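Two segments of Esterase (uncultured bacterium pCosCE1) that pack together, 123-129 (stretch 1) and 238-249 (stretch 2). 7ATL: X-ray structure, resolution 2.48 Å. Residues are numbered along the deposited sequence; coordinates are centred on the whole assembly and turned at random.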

# COMPACT_ATOMS: atom_id res chain seq x y z
N TYR A 123 10.23 9.86 -2.78
CA TYR A 123 9.38 9.54 -3.94
C TYR A 123 9.47 10.74 -4.88
O TYR A 123 9.55 11.86 -4.35
CB TYR A 123 7.94 9.31 -3.49
CG TYR A 123 7.47 7.88 -3.46
CD1 TYR A 123 7.70 7.01 -4.52
CD2 TYR A 123 6.70 7.41 -2.40
CE1 TYR A 123 7.24 5.71 -4.50
CE2 TYR A 123 6.21 6.12 -2.38
CZ TYR A 123 6.49 5.26 -3.42
OH TYR A 123 6.02 3.99 -3.37
N ARG A 124 9.50 10.51 -6.19
CA ARG A 124 9.51 11.56 -7.21
C ARG A 124 8.24 12.39 -7.06
O ARG A 124 8.30 13.62 -7.30
CB ARG A 124 9.61 10.92 -8.60
CG ARG A 124 9.83 11.88 -9.76
CD ARG A 124 9.86 11.08 -11.05
NE ARG A 124 8.88 11.63 -11.98
CZ ARG A 124 7.88 10.97 -12.56
NH1 ARG A 124 7.67 9.68 -12.34
NH2 ARG A 124 7.08 11.61 -13.40
N LEU A 125 7.14 11.75 -6.65
CA LEU A 125 5.83 12.44 -6.48
C LEU A 125 5.85 13.34 -5.24
O LEU A 125 4.95 14.22 -5.16
CB LEU A 125 4.67 11.43 -6.46
CG LEU A 125 4.75 10.29 -5.45
CD1 LEU A 125 4.64 10.79 -4.01
CD2 LEU A 125 3.65 9.29 -5.70
N SER A 126 6.82 13.17 -4.33
CA SER A 126 7.05 14.08 -3.17
C SER A 126 7.97 15.23 -3.55
O SER A 126 8.20 16.07 -2.65
CB SER A 126 7.64 13.38 -1.99
OG SER A 126 6.92 12.22 -1.69
N GLN A 127 8.50 15.24 -4.78
CA GLN A 127 9.49 16.26 -5.21
C GLN A 127 8.82 17.22 -6.18
O GLN A 127 7.95 16.81 -6.92
CB GLN A 127 10.73 15.59 -5.79
CG GLN A 127 11.61 14.96 -4.71
CD GLN A 127 12.86 14.35 -5.31
OE1 GLN A 127 13.14 14.45 -6.51
NE2 GLN A 127 13.61 13.69 -4.45
N PRO A 128 9.20 18.52 -6.17
CA PRO A 128 8.66 19.49 -7.12
C PRO A 128 9.10 19.08 -8.54
O PRO A 128 9.98 18.25 -8.65
CB PRO A 128 9.25 20.85 -6.71
CG PRO A 128 10.14 20.61 -5.49
CD PRO A 128 10.20 19.12 -5.26
N ALA A 129 8.47 19.64 -9.57
CA ALA A 129 8.88 19.50 -11.00
C ALA A 129 10.36 19.90 -11.14
O ALA A 129 10.82 20.87 -10.48
CB ALA A 129 7.98 20.35 -11.87
N THR A 238 -2.57 16.47 -9.26
CA THR A 238 -2.12 17.19 -8.03
C THR A 238 -2.51 16.33 -6.82
O THR A 238 -3.69 15.97 -6.67
CB THR A 238 -2.65 18.64 -7.97
OG1 THR A 238 -2.45 19.23 -9.25
CG2 THR A 238 -1.95 19.50 -6.94
N LEU A 239 -1.53 15.95 -6.01
CA LEU A 239 -1.81 15.17 -4.78
C LEU A 239 -2.48 16.12 -3.79
O LEU A 239 -2.23 17.33 -3.83
CB LEU A 239 -0.51 14.58 -4.25
CG LEU A 239 0.01 13.42 -5.09
CD1 LEU A 239 1.53 13.29 -5.00
CD2 LEU A 239 -0.68 12.13 -4.68
N PRO A 240 -3.38 15.62 -2.91
CA PRO A 240 -3.95 16.45 -1.85
C PRO A 240 -2.83 17.01 -0.97
O PRO A 240 -1.77 16.38 -0.89
CB PRO A 240 -4.90 15.52 -1.08
CG PRO A 240 -4.57 14.11 -1.55
CD PRO A 240 -3.88 14.24 -2.89
N GLU A 241 -3.05 18.19 -0.38
CA GLU A 241 -2.03 18.95 0.39
C GLU A 241 -1.39 18.05 1.45
O GLU A 241 -2.12 17.34 2.14
CB GLU A 241 -2.65 20.22 0.98
CG GLU A 241 -2.98 21.24 -0.11
CD GLU A 241 -3.07 22.69 0.34
OE1 GLU A 241 -3.00 23.59 -0.54
OE2 GLU A 241 -3.21 22.93 1.57
N GLY A 242 -0.06 18.04 1.52
CA GLY A 242 0.71 17.26 2.51
C GLY A 242 1.14 15.90 1.98
O GLY A 242 2.05 15.33 2.57
N PHE A 243 0.53 15.41 0.89
CA PHE A 243 0.81 14.07 0.30
C PHE A 243 1.95 14.14 -0.73
O PHE A 243 2.61 13.13 -0.97
CB PHE A 243 -0.50 13.49 -0.26
CG PHE A 243 -1.54 13.20 0.81
CD1 PHE A 243 -2.31 14.22 1.35
CD2 PHE A 243 -1.73 11.91 1.29
CE1 PHE A 243 -3.25 13.95 2.35
CE2 PHE A 243 -2.68 11.65 2.28
CZ PHE A 243 -3.44 12.66 2.80
N GLY A 244 2.20 15.31 -1.31
CA GLY A 244 3.28 15.54 -2.27
C GLY A 244 2.93 16.67 -3.22
O GLY A 244 2.34 17.64 -2.78
N PHE A 245 3.31 16.53 -4.48
CA PHE A 245 3.11 17.55 -5.54
C PHE A 245 2.23 16.87 -6.58
O PHE A 245 1.01 16.87 -6.36
CB PHE A 245 4.44 18.08 -6.09
CG PHE A 245 5.23 18.95 -5.14
CD1 PHE A 245 6.00 18.38 -4.12
CD2 PHE A 245 5.18 20.34 -5.23
CE1 PHE A 245 6.71 19.18 -3.23
CE2 PHE A 245 5.88 21.14 -4.33
CZ PHE A 245 6.65 20.56 -3.33
N GLU A 246 2.86 16.25 -7.58
CA GLU A 246 2.19 15.71 -8.78
C GLU A 246 2.62 14.26 -8.94
O GLU A 246 3.81 13.98 -8.81
CB GLU A 246 2.50 16.52 -10.04
CG GLU A 246 1.80 17.87 -10.07
CD GLU A 246 1.76 18.52 -11.44
OE1 GLU A 246 2.48 18.04 -12.35
OE2 GLU A 246 1.01 19.51 -11.60
N ILE A 247 1.65 13.40 -9.22
CA ILE A 247 1.84 11.94 -9.39
C ILE A 247 1.51 11.60 -10.84
O ILE A 247 0.52 12.15 -11.38
CB ILE A 247 0.99 11.14 -8.38
CG1 ILE A 247 1.06 9.64 -8.66
CG2 ILE A 247 -0.46 11.64 -8.38
CD1 ILE A 247 0.51 8.79 -7.57
N GLU A 248 2.30 10.71 -11.43
CA GLU A 248 2.15 10.24 -12.83
C GLU A 248 1.51 8.86 -12.80
O GLU A 248 2.18 7.93 -12.32
CB GLU A 248 3.51 10.19 -13.53
CG GLU A 248 3.36 10.12 -15.03
CD GLU A 248 4.61 10.04 -15.89
OE1 GLU A 248 5.73 10.35 -15.41
OE2 GLU A 248 4.42 9.64 -17.05
N LEU A 249 0.30 8.72 -13.32
CA LEU A 249 -0.42 7.42 -13.33
C LEU A 249 -0.62 6.95 -14.76
O LEU A 249 -0.96 7.77 -15.62
CB LEU A 249 -1.76 7.59 -12.63
CG LEU A 249 -1.68 7.90 -11.14
CD1 LEU A 249 -3.08 8.21 -10.58
CD2 LEU A 249 -1.00 6.76 -10.41
O HOH W 1 5.76 15.80 -8.41

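Stretch 1 is a short 3-10 segment, 124-126, running out into an extended tail; stretch 2 is a loop containing a type II beta turn from Pro-240 to Phe-243, followed by the strand 246-249. The two bury 424 Å² between them, both sides summed, and the CA atoms approach most closely at Ser-126 and Gly-244 (CA to CA, 4.1 Å) and at Leu-125 and Ile-247 (CA to CA, 5.0 Å).

Tyr-123 makes no contact across the interface, but its carbonyl accepts within the stretch: Ser-126 N donates to Tyr-123 O at 3.0 Å, and Gln-127 N donates to Arg-124 O, also at 3.0 Å. These two bonds accompany the 3-10 segment; Leu-125 O takes no part in them and faces stretch 2.

Arg-124 sets its CB sideways, yet the end of the side chain comes nearer to the other stretch. With chi1 and chi2 both t, Arg-124 extends until its NH2 lies 2.7 Å from Glu-248 OE1, a hydrogen bond (N-H...O angle 145°) within a salt bridge. The carboxylate oxygen sits at the edge of the guanidinium, near its plane, where the N-H groups point.

Leu-125, buried and with 106 Å² covered by stretch 2, is the centre of the contact. Leu-125 O accepts from Phe-245 N at 2.9 Å, and the angle of 169° makes this a nearly linear hydrogen bond. Leu-125 O also has a CA-H...O contact with Gly-244 CA (3.6 Å, 132° at H), while Leu-125 CA makes another with Glu-246 O (3.4 Å, 142°). The Leu-125 side chain adds apolar packing: Leu-125 CB lies 3.9 Å from Leu-239 CD1, and Leu-125 CD2 lies 3.7 Å from Ile-247 CD1. Leu-239 is itself tied to the loop by its N, which donates to Phe-245 O at 2.7 Å.

At Ser-126 the CB points away, so the backbone makes the close approach. Gly-244 permits it: an ideal CB on Gly-244 would lie 2.5 Å from Leu-125 O, a clash, and a tight 3.5 Å from Ser-126 CA. The phi/psi of 152/-142 independently calls for glycine, since a CB would also jam against the preceding carbonyl O. Ser-126 O meets the edge of the Phe-245 ring, 3.5 Å from Phe-245 CE1, a position that brings a carbonyl oxygen to the electropositive rim of the aromatic.

Gln-127 also directs its CB away. Its carbonyl instead joins the stretches through water 1, whose O donates to Gln-127 O at 2.8 Å and accepts from Glu-246 N at 3.0 Å. The bridge thus serves a backbone acceptor and a backbone donor that do not meet directly.

Pro-128 covers one face of the Phe-245 ring. Pro-128 CB stands 4.3 Å from the centroid of the Phe-245 ring and 16° off the ring normal, the geometry of a CH-pi contact, and Pro-128 CD packs 4.0 Å from Phe-245 CE1. Beyond it, Ala-129 makes no contact with stretch 2.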